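Local atomic coordinates of phosphatidylinositol-specific phospholipase C1 (Streptomyces antibioticus, PDB entry 3H4X), a protein that belongs to the phosphatidylinositol-specific phospholipase C family and is built on a closed beta/alpha barrel of parallel strands. Residues 61-66 with 126-131; 35-40 with 321-326. All coordinates share one frame; numbering follows the deposited sequence.

Contact 1 (61-66 with 126-131); sequences LDLWSN and LKIEMK. With EOH (ethanol), chain T.
With chi1 of Lys131 at -66°, CG stands anti to the carbonyl carbon and lies beside the indole of Trp64, while further bends at chi2 and chi3 turn the far end of the chain back toward Glu129. Lys131 CB sits over the centre of the indole's six-membered ring, 3.6 Å from its centroid, in a CH-pi contact 11° off the normal, and Lys131 CG comes 3.5 Å from Trp64 CE2. The two outer bends bring Lys131 NZ to 2.8 Å from Glu129 OE2, a salt bridge that meets the carboxylate from above its plane; Thr197 binds both members of the pair. These residues lie at the C-terminal ends of strands 58-64 and 124-130, neighbouring parallel strands of the TIM-type barrel. The strands are joined by backbone bonds that alternate in direction, from Leu61 N to Lys127 O at one end to Lys131 N and Leu63 O (2.8 Å) at the other. Asp62 and Glu129 share one face of the sheet and point the same way, their carboxylate planes 64° apart. Asp62 OD1 and Glu129 OE1 are like charges 3.8 Å apart, a repulsion probably eased by nearby Lys131 and by water 2, which donates to each carboxylate. Water 1 connects Asp62 OD2 to Lys131 NZ, and Tyr40 is a further partner of OD2. On the reverse face Leu61 and Leu63 pack on helix 104-117, through Cys107 and Phe104, and Met130 touches Leu193 of the adjoining strand 189-195. Here Ile128 divides its branches: CD1 reaches Leu61 CD1 at 3.6 Å, whereas CG2 packs on Leu63 CD1.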
ATOM      1  N   LEU A  61       4.125  -4.685  -3.291  1.00  8.15           N
ATOM      2  CA  LEU A  61       4.666  -6.017  -3.031  1.00  9.01           C
ATOM      3  C   LEU A  61       3.573  -7.061  -3.176  1.00  8.47           C
ATOM      4  O   LEU A  61       2.447  -6.848  -2.717  1.00  9.34           O
ATOM      5  CB  LEU A  61       5.179  -6.106  -1.593  1.00 10.05           C
ATOM      6  CG  LEU A  61       6.279  -5.154  -1.146  1.00 12.63           C
ATOM      7  CD1 LEU A  61       6.623  -5.388   0.314  1.00 14.80           C
ATOM      8  CD2 LEU A  61       7.504  -5.331  -2.018  1.00 13.38           C
ATOM      9  N   ASP A  62       3.916  -8.197  -3.781  1.00  8.09           N
ATOM     10  CA  ASP A  62       3.009  -9.342  -3.897  1.00  8.07           C
ATOM     11  C   ASP A  62       3.438 -10.429  -2.915  1.00  7.98           C
ATOM     12  O   ASP A  62       4.567 -10.920  -2.994  1.00  8.41           O
ATOM     13  CB  ASP A  62       3.035  -9.907  -5.320  1.00  8.71           C
ATOM     14  CG  ASP A  62       2.429  -8.964  -6.342  1.00  9.70           C
ATOM     15  OD1 ASP A  62       1.498  -8.207  -5.996  1.00 12.46           O
ATOM     16  OD2 ASP A  62       2.875  -8.986  -7.505  1.00 10.58           O
ATOM     17  N   LEU A  63       2.544 -10.791  -1.996  1.00  7.68           N
ATOM     18  CA  LEU A  63       2.828 -11.798  -0.974  1.00  7.84           C
ATOM     19  C   LEU A  63       1.935 -13.011  -1.126  1.00  7.84           C
ATOM     20  O   LEU A  63       0.780 -12.907  -1.541  1.00  8.00           O
ATOM     21  CB  LEU A  63       2.614 -11.239   0.431  1.00  8.04           C
ATOM     22  CG  LEU A  63       3.517 -10.104   0.891  1.00  8.84           C
ATOM     23  CD1 LEU A  63       3.269  -9.828   2.367  1.00  9.32           C
ATOM     24  CD2 LEU A  63       4.986 -10.412   0.630  1.00 10.27           C
ATOM     25  N   TRP A  64       2.472 -14.161  -0.740  1.00  8.26           N
ATOM     26  CA  TRP A  64       1.733 -15.416  -0.763  1.00  8.66           C
ATOM     27  C   TRP A  64       1.744 -16.041   0.626  1.00  8.80           C
ATOM     28  O   TRP A  64       2.813 -16.234   1.212  1.00  8.99           O
ATOM     29  CB  TRP A  64       2.355 -16.386  -1.765  1.00  8.56           C
ATOM     30  CG  TRP A  64       2.419 -15.856  -3.158  1.00  8.86           C
ATOM     31  CD1 TRP A  64       3.273 -14.902  -3.638  1.00  9.72           C
ATOM     32  CD2 TRP A  64       1.608 -16.262  -4.263  1.00  9.38           C
ATOM     33  NE1 TRP A  64       3.031 -14.683  -4.974  1.00  9.78           N
ATOM     34  CE2 TRP A  64       2.016 -15.508  -5.382  1.00  9.64           C
ATOM     35  CE3 TRP A  64       0.573 -17.189  -4.416  1.00 10.25           C
ATOM     36  CZ2 TRP A  64       1.427 -15.655  -6.635  1.00 10.56           C
ATOM     37  CZ3 TRP A  64      -0.007 -17.333  -5.662  1.00 10.93           C
ATOM     38  CH2 TRP A  64       0.419 -16.570  -6.754  1.00 11.37           C
ATOM     39  N   SER A  65       0.560 -16.359   1.144  1.00  9.05           N
ATOM     40  CA  SER A  65       0.428 -16.919   2.487  1.00  9.92           C
ATOM     41  C   SER A  65       0.108 -18.407   2.492  1.00  9.94           C
ATOM     42  O   SER A  65       0.229 -19.057   3.528  1.00  9.97           O
ATOM     43  CB  SER A  65      -0.692 -16.222   3.266  1.00 10.57           C
ATOM     44  OG  SER A  65      -0.632 -14.815   3.180  1.00 12.63           O
ATOM     45  N   ASN A  66      -0.343 -18.929   1.356  1.00 10.06           N
ATOM     46  CA  ASN A  66      -0.843 -20.302   1.301  1.00 10.74           C
ATOM     47  C   ASN A  66       0.066 -21.266   0.546  1.00 11.14           C
ATOM     48  O   ASN A  66      -0.334 -22.386   0.213  1.00 11.71           O
ATOM     49  CB  ASN A  66      -2.273 -20.331   0.760  1.00 11.05           C
ATOM     50  CG  ASN A  66      -3.281 -19.865   1.786  1.00 11.16           C
ATOM     51  OD1 ASN A  66      -3.586 -20.583   2.740  1.00 12.12           O
ATOM     52  ND2 ASN A  66      -3.793 -18.651   1.612  1.00 11.43           N
ATOM     53  N   LEU A 126       3.765   0.989   1.703  1.00  6.73           N
ATOM     54  CA  LEU A 126       3.956  -0.336   1.132  1.00  7.54           C
ATOM     55  C   LEU A 126       2.590  -0.911   0.835  1.00  7.17           C
ATOM     56  O   LEU A 126       1.816  -1.214   1.754  1.00  7.67           O
ATOM     57  CB  LEU A 126       4.671  -1.264   2.107  1.00  8.77           C
ATOM     58  CG  LEU A 126       6.134  -0.956   2.394  1.00 11.75           C
ATOM     59  CD1 LEU A 126       6.873  -0.625   1.112  1.00 13.83           C
ATOM     60  CD2 LEU A 126       6.217   0.194   3.377  1.00 13.86           C
ATOM     61  N   LYS A 127       2.283  -1.040  -0.446  1.00  7.01           N
ATOM     62  CA  LYS A 127       1.034  -1.635  -0.853  1.00  7.07           C
ATOM     63  C   LYS A 127       1.258  -3.121  -1.006  1.00  7.14           C
ATOM     64  O   LYS A 127       2.102  -3.554  -1.789  1.00  8.25           O
ATOM     65  CB  LYS A 127       0.563  -1.036  -2.168  1.00  7.34           C
ATOM     66  CG  LYS A 127      -0.627  -1.751  -2.766  1.00  7.93           C
ATOM     67  CD  LYS A 127      -1.084  -1.079  -4.035  1.00  9.04           C
ATOM     68  CE  LYS A 127      -2.037  -1.967  -4.804  1.00  9.18           C
ATOM     69  NZ  LYS A 127      -2.601  -1.264  -5.989  1.00  8.88           N
ATOM     70  N   ILE A 128       0.499  -3.896  -0.246  1.00  7.10           N
ATOM     71  CA  ILE A 128       0.652  -5.332  -0.242  1.00  7.89           C
ATOM     72  C   ILE A 128      -0.564  -5.967  -0.888  1.00  7.33           C
ATOM     73  O   ILE A 128      -1.688  -5.820  -0.391  1.00  7.78           O
ATOM     74  CB  ILE A 128       0.750  -5.857   1.194  1.00  8.52           C
ATOM     75  CG1 ILE A 128       1.812  -5.084   1.986  1.00 10.69           C
ATOM     76  CG2 ILE A 128       0.942  -7.370   1.198  1.00  9.88           C
ATOM     77  CD1 ILE A 128       3.198  -5.207   1.449  1.00 13.59           C
ATOM     78  N   GLU A 129      -0.350  -6.665  -1.998  1.00  7.31           N
ATOM     79  CA  GLU A 129      -1.390  -7.522  -2.536  1.00  7.57           C
ATOM     80  C   GLU A 129      -1.181  -8.916  -1.974  1.00  7.26           C
ATOM     81  O   GLU A 129      -0.141  -9.543  -2.207  1.00  7.35           O
ATOM     82  CB  GLU A 129      -1.369  -7.557  -4.066  1.00  8.24           C
ATOM     83  CG  GLU A 129      -2.428  -8.505  -4.632  1.00  8.98           C
ATOM     84  CD  GLU A 129      -2.475  -8.554  -6.151  1.00 10.07           C
ATOM     85  OE1 GLU A 129      -2.199  -7.527  -6.804  1.00 11.82           O
ATOM     86  OE2 GLU A 129      -2.817  -9.626  -6.696  1.00 10.70           O
ATOM     87  N   MET A 130      -2.164  -9.396  -1.220  1.00  7.22           N
ATOM     88  CA  MET A 130      -2.123 -10.747  -0.687  1.00  7.76           C
ATOM     89  C   MET A 130      -2.638 -11.665  -1.787  1.00  7.35           C
ATOM     90  O   MET A 130      -3.844 -11.913  -1.893  1.00  7.37           O
ATOM     91  CB  MET A 130      -2.992 -10.852   0.565  1.00  8.44           C
ATOM     92  CG  MET A 130      -2.574  -9.932   1.700  1.00 10.81           C
ATOM     93  SD  MET A 130      -0.894 -10.224   2.279  1.00 13.97           S
ATOM     94  CE  MET A 130      -0.858 -12.011   2.201  1.00 10.07           C
ATOM     95  N   LYS A 131      -1.719 -12.138  -2.625  1.00  7.83           N
ATOM     96  CA  LYS A 131      -2.075 -12.850  -3.854  1.00  8.34           C
ATOM     97  C   LYS A 131      -3.125 -13.922  -3.615  1.00  8.31           C
ATOM     98  O   LYS A 131      -4.105 -14.037  -4.365  1.00  8.65           O
ATOM     99  CB  LYS A 131      -0.831 -13.490  -4.482  1.00  8.72           C
ATOM    100  CG  LYS A 131       0.209 -12.512  -4.991  1.00 10.50           C
ATOM    101  CD  LYS A 131      -0.350 -11.538  -6.001  1.00 12.57           C
ATOM    102  CE  LYS A 131      -0.841 -12.241  -7.242  1.00 13.23           C
ATOM    103  NZ  LYS A 131      -1.167 -11.248  -8.308  1.00 14.09           N
TER
HETATM  104  C1  EOH T 358      -4.205  -3.312  -7.824  1.00 17.05           C
HETATM  105  C2  EOH T 358      -4.841  -4.297  -8.803  1.00 16.49           C
HETATM  106  O   EOH T 358      -2.819  -3.139  -8.038  1.00 16.57           O
HETATM  107  O   HOH W   1       1.427 -10.820  -9.117  1.00 16.48           O
HETATM  108  O   HOH W   2      -0.114  -8.100  -8.361  1.00 23.00           O

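Contact 2 (35-40 with 321-326); sequences GVHNAY and TADWYP. With EOH (ethanol), chain R.
This is a short parallel backbone pairing at the seam of the barrel, where the first strand, 31-36, meets the last barrel strand, 319-322, just before both run out into loops. The firm link is the bond from His37 N to Ala322 O, 2.9 Å long and nearly straight (172° at the hydrogen). A weak one precedes it, from Ala322 N to Gly35 O at 3.3 Å. Gly35 O is also held by water 3, 2.8 Å away, which in turn accepts from Trp324 N and so carries the pairing past the last strand residue. Side chains add little across the seam. The methyl CG2 of Thr321 lies 3.9 Å from Gly35 CA, and the carboxylate atom Asp323 OD1 comes alongside His37 CB at 3.3 Å. Behind the junction, Ala322 CB rests 3.6 Å above the plane of the Trp324 indole, over its centre, and that ring packs on Pro300 and on Val330 of helix 328-331. With one strong bond, one weak bond and a water bridge, the closure of the barrel here relies on main-chain polar atoms rather than on interlocking side chains.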
ATOM      1  N   GLY A  35       3.539   6.060  -7.293  1.00  7.86           N
ATOM      2  CA  GLY A  35       3.947   4.730  -6.872  1.00  8.26           C
ATOM      3  C   GLY A  35       4.468   3.873  -8.004  1.00  8.15           C
ATOM      4  O   GLY A  35       4.229   4.157  -9.184  1.00  8.36           O
ATOM      5  N   VAL A  36       5.186   2.819  -7.630  1.00  8.54           N
ATOM      6  CA  VAL A  36       5.694   1.842  -8.579  1.00  9.35           C
ATOM      7  C   VAL A  36       5.105   0.476  -8.272  1.00  9.58           C
ATOM      8  O   VAL A  36       5.255  -0.049  -7.167  1.00  9.04           O
ATOM      9  CB  VAL A  36       7.228   1.731  -8.528  1.00  9.86           C
ATOM     10  CG1 VAL A  36       7.713   0.662  -9.490  1.00 11.03           C
ATOM     11  CG2 VAL A  36       7.866   3.065  -8.845  1.00 10.85           C
ATOM     12  N   HIS A  37       4.434  -0.096  -9.261  1.00 10.26           N
ATOM     13  CA  HIS A  37       3.862  -1.425  -9.136  1.00 11.05           C
ATOM     14  C   HIS A  37       4.969  -2.482  -9.163  1.00 10.98           C
ATOM     15  O   HIS A  37       5.966  -2.324  -9.864  1.00 10.88           O
ATOM     16  CB  HIS A  37       2.870  -1.659 -10.279  1.00 11.96           C
ATOM     17  CG  HIS A  37       2.041  -2.893 -10.115  1.00 14.27           C
ATOM     18  ND1 HIS A  37       2.167  -3.995 -10.933  1.00 16.70           N
ATOM     19  CD2 HIS A  37       1.080  -3.202  -9.212  1.00 15.77           C
ATOM     20  CE1 HIS A  37       1.312  -4.926 -10.547  1.00 16.93           C
ATOM     21  NE2 HIS A  37       0.642  -4.471  -9.503  1.00 17.67           N
ATOM     22  N   ASN A  38       4.797  -3.552  -8.395  1.00 10.75           N
ATOM     23  CA  ASN A  38       5.763  -4.657  -8.389  1.00 10.75           C
ATOM     24  C   ASN A  38       7.210  -4.201  -8.193  1.00 10.04           C
ATOM     25  O   ASN A  38       8.095  -4.539  -8.983  1.00 10.26           O
ATOM     26  CB  ASN A  38       5.646  -5.477  -9.677  1.00 11.71           C
ATOM     27  CG  ASN A  38       4.494  -6.453  -9.646  1.00 13.68           C
ATOM     28  OD1 ASN A  38       3.607  -6.366  -8.798  1.00 15.55           O
ATOM     29  ND2 ASN A  38       4.506  -7.401 -10.574  1.00 16.15           N
ATOM     30  N   ALA A  39       7.439  -3.452  -7.117  1.00  9.25           N
ATOM     31  CA  ALA A  39       8.729  -2.818  -6.851  1.00  9.12           C
ATOM     32  C   ALA A  39       9.802  -3.804  -6.388  1.00  8.97           C
ATOM     33  O   ALA A  39      10.977  -3.451  -6.287  1.00  9.08           O
ATOM     34  CB  ALA A  39       8.553  -1.711  -5.825  1.00  9.58           C
ATOM     35  N   TYR A  40       9.385  -5.036  -6.115  1.00  8.68           N
ATOM     36  CA  TYR A  40      10.282  -6.089  -5.643  1.00  8.94           C
ATOM     37  C   TYR A  40      10.907  -6.846  -6.815  1.00  9.46           C
ATOM     38  O   TYR A  40      11.693  -7.769  -6.612  1.00  9.41           O
ATOM     39  CB  TYR A  40       9.495  -7.082  -4.780  1.00  8.81           C
ATOM     40  CG  TYR A  40       8.379  -7.721  -5.568  1.00  8.07           C
ATOM     41  CD1 TYR A  40       8.599  -8.881  -6.293  1.00  8.22           C
ATOM     42  CD2 TYR A  40       7.127  -7.131  -5.640  1.00  7.84           C
ATOM     43  CE1 TYR A  40       7.595  -9.455  -7.045  1.00  8.99           C
ATOM     44  CE2 TYR A  40       6.111  -7.692  -6.388  1.00  7.99           C
ATOM     45  CZ  TYR A  40       6.353  -8.861  -7.093  1.00  8.48           C
ATOM     46  OH  TYR A  40       5.374  -9.455  -7.859  1.00 10.14           O
ATOM     47  N   THR A 321      -0.160   5.178  -9.717  1.00  8.70           N
ATOM     48  CA  THR A 321       0.855   4.138  -9.857  1.00  8.90           C
ATOM     49  C   THR A 321       0.961   3.598 -11.273  1.00  8.79           C
ATOM     50  O   THR A 321      -0.024   3.546 -12.017  1.00  9.07           O
ATOM     51  CB  THR A 321       0.663   2.976  -8.846  1.00  9.06           C
ATOM     52  OG1 THR A 321      -0.347   2.073  -9.312  1.00  9.64           O
ATOM     53  CG2 THR A 321       0.271   3.510  -7.479  1.00  9.61           C
ATOM     54  N   ALA A 322       2.187   3.229 -11.630  1.00  9.35           N
ATOM     55  CA  ALA A 322       2.501   2.613 -12.909  1.00  9.81           C
ATOM     56  C   ALA A 322       3.855   1.921 -12.739  1.00 10.35           C
ATOM     57  O   ALA A 322       4.224   1.551 -11.621  1.00 10.29           O
ATOM     58  CB  ALA A 322       2.541   3.654 -14.026  1.00 10.10           C
ATOM     59  N   ASP A 323       4.596   1.748 -13.831  1.00 10.87           N
ATOM     60  CA  ASP A 323       5.890   1.066 -13.782  1.00 11.83           C
ATOM     61  C   ASP A 323       7.044   1.995 -14.149  1.00 11.66           C
ATOM     62  O   ASP A 323       8.014   1.560 -14.772  1.00 12.02           O
ATOM     63  CB  ASP A 323       5.907  -0.128 -14.740  1.00 12.75           C
ATOM     64  CG  ASP A 323       4.949  -1.229 -14.333  1.00 15.11           C
ATOM     65  OD1 ASP A 323       4.392  -1.170 -13.220  1.00 17.52           O
ATOM     66  OD2 ASP A 323       4.755  -2.166 -15.135  1.00 18.32           O
ATOM     67  N   TRP A 324       6.952   3.259 -13.753  1.00 11.37           N
ATOM     68  CA  TRP A 324       7.884   4.280 -14.239  1.00 11.50           C
ATOM     69  C   TRP A 324       9.230   4.319 -13.514  1.00 11.74           C
ATOM     70  O   TRP A 324       9.731   5.393 -13.180  1.00 11.68           O
ATOM     71  CB  TRP A 324       7.230   5.663 -14.195  1.00 11.42           C
ATOM     72  CG  TRP A 324       5.990   5.774 -15.037  1.00 11.07           C
ATOM     73  CD1 TRP A 324       5.720   5.103 -16.194  1.00 11.39           C
ATOM     74  CD2 TRP A 324       4.863   6.624 -14.794  1.00 11.30           C
ATOM     75  NE1 TRP A 324       4.491   5.477 -16.683  1.00 11.45           N
ATOM     76  CE2 TRP A 324       3.945   6.411 -15.841  1.00 11.44           C
ATOM     77  CE3 TRP A 324       4.540   7.541 -13.790  1.00 11.91           C
ATOM     78  CZ2 TRP A 324       2.722   7.080 -15.913  1.00 11.87           C
ATOM     79  CZ3 TRP A 324       3.327   8.207 -13.865  1.00 12.65           C
ATOM     80  CH2 TRP A 324       2.434   7.973 -14.918  1.00 12.73           C
ATOM     81  N   TYR A 325       9.826   3.155 -13.287  1.00 11.99           N
ATOM     82  CA  TYR A 325      11.126   3.113 -12.623  1.00 12.87           C
ATOM     83  C   TYR A 325      12.241   3.878 -13.368  1.00 13.21           C
ATOM     84  O   TYR A 325      13.182   4.351 -12.735  1.00 13.48           O
ATOM     85  CB  TYR A 325      11.541   1.672 -12.294  1.00 13.15           C
ATOM     86  CG  TYR A 325      11.783   0.794 -13.501  1.00 14.25           C
ATOM     87  CD1 TYR A 325      13.035   0.733 -14.098  1.00 15.15           C
ATOM     88  CD2 TYR A 325      10.764   0.019 -14.039  1.00 15.25           C
ATOM     89  CE1 TYR A 325      13.263  -0.069 -15.201  1.00 16.23           C
ATOM     90  CE2 TYR A 325      10.984  -0.785 -15.142  1.00 16.21           C
ATOM     91  CZ  TYR A 325      12.236  -0.825 -15.717  1.00 16.82           C
ATOM     92  OH  TYR A 325      12.464  -1.621 -16.816  1.00 18.64           O
ATOM     93  N   PRO A 326      12.138   4.013 -14.706  1.00 13.56           N
ATOM     94  CA  PRO A 326      13.164   4.790 -15.410  1.00 14.12           C
ATOM     95  C   PRO A 326      13.077   6.292 -15.147  1.00 14.64           C
ATOM     96  O   PRO A 326      13.945   7.044 -15.592  1.00 15.37           O
ATOM     97  CB  PRO A 326      12.866   4.509 -16.889  1.00 14.40           C
ATOM     98  CG  PRO A 326      12.106   3.237 -16.900  1.00 13.96           C
ATOM     99  CD  PRO A 326      11.267   3.290 -15.647  1.00 13.38           C
TER
HETATM  100  C1  EOH R 356      16.437   2.460 -14.100  1.00 26.40           C
HETATM  101  C2  EOH R 356      16.095   2.915 -15.514  1.00 26.38           C
HETATM  102  O   EOH R 356      15.686   3.152 -13.128  1.00 26.28           O
HETATM  103  O   HOH W   3       5.097   4.678 -11.840  1.00 10.72           O

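In the fold
From the N terminus, strand 31-36 opens the barrel, and its exit, residues 35-40, waits almost the whole chain for its partner in contact 2. Strand 58-64 follows beside it and, after helix 104-117, pairs with strand 124-130 in contact 1, closing a loop of 59 residues. The chain then continues through strands 189-195, 232-236, 258-262 and 282-286 to 319-322, where contact 2 closes a loop of 280 residues that encloses contact 1 entirely. Although their centres lie about 15 Å apart, the two contacts touch: Tyr40 OH is 2.6 Å from Asp62 OD2, a probable hydrogen bond that joins the loop after the first strand to the second.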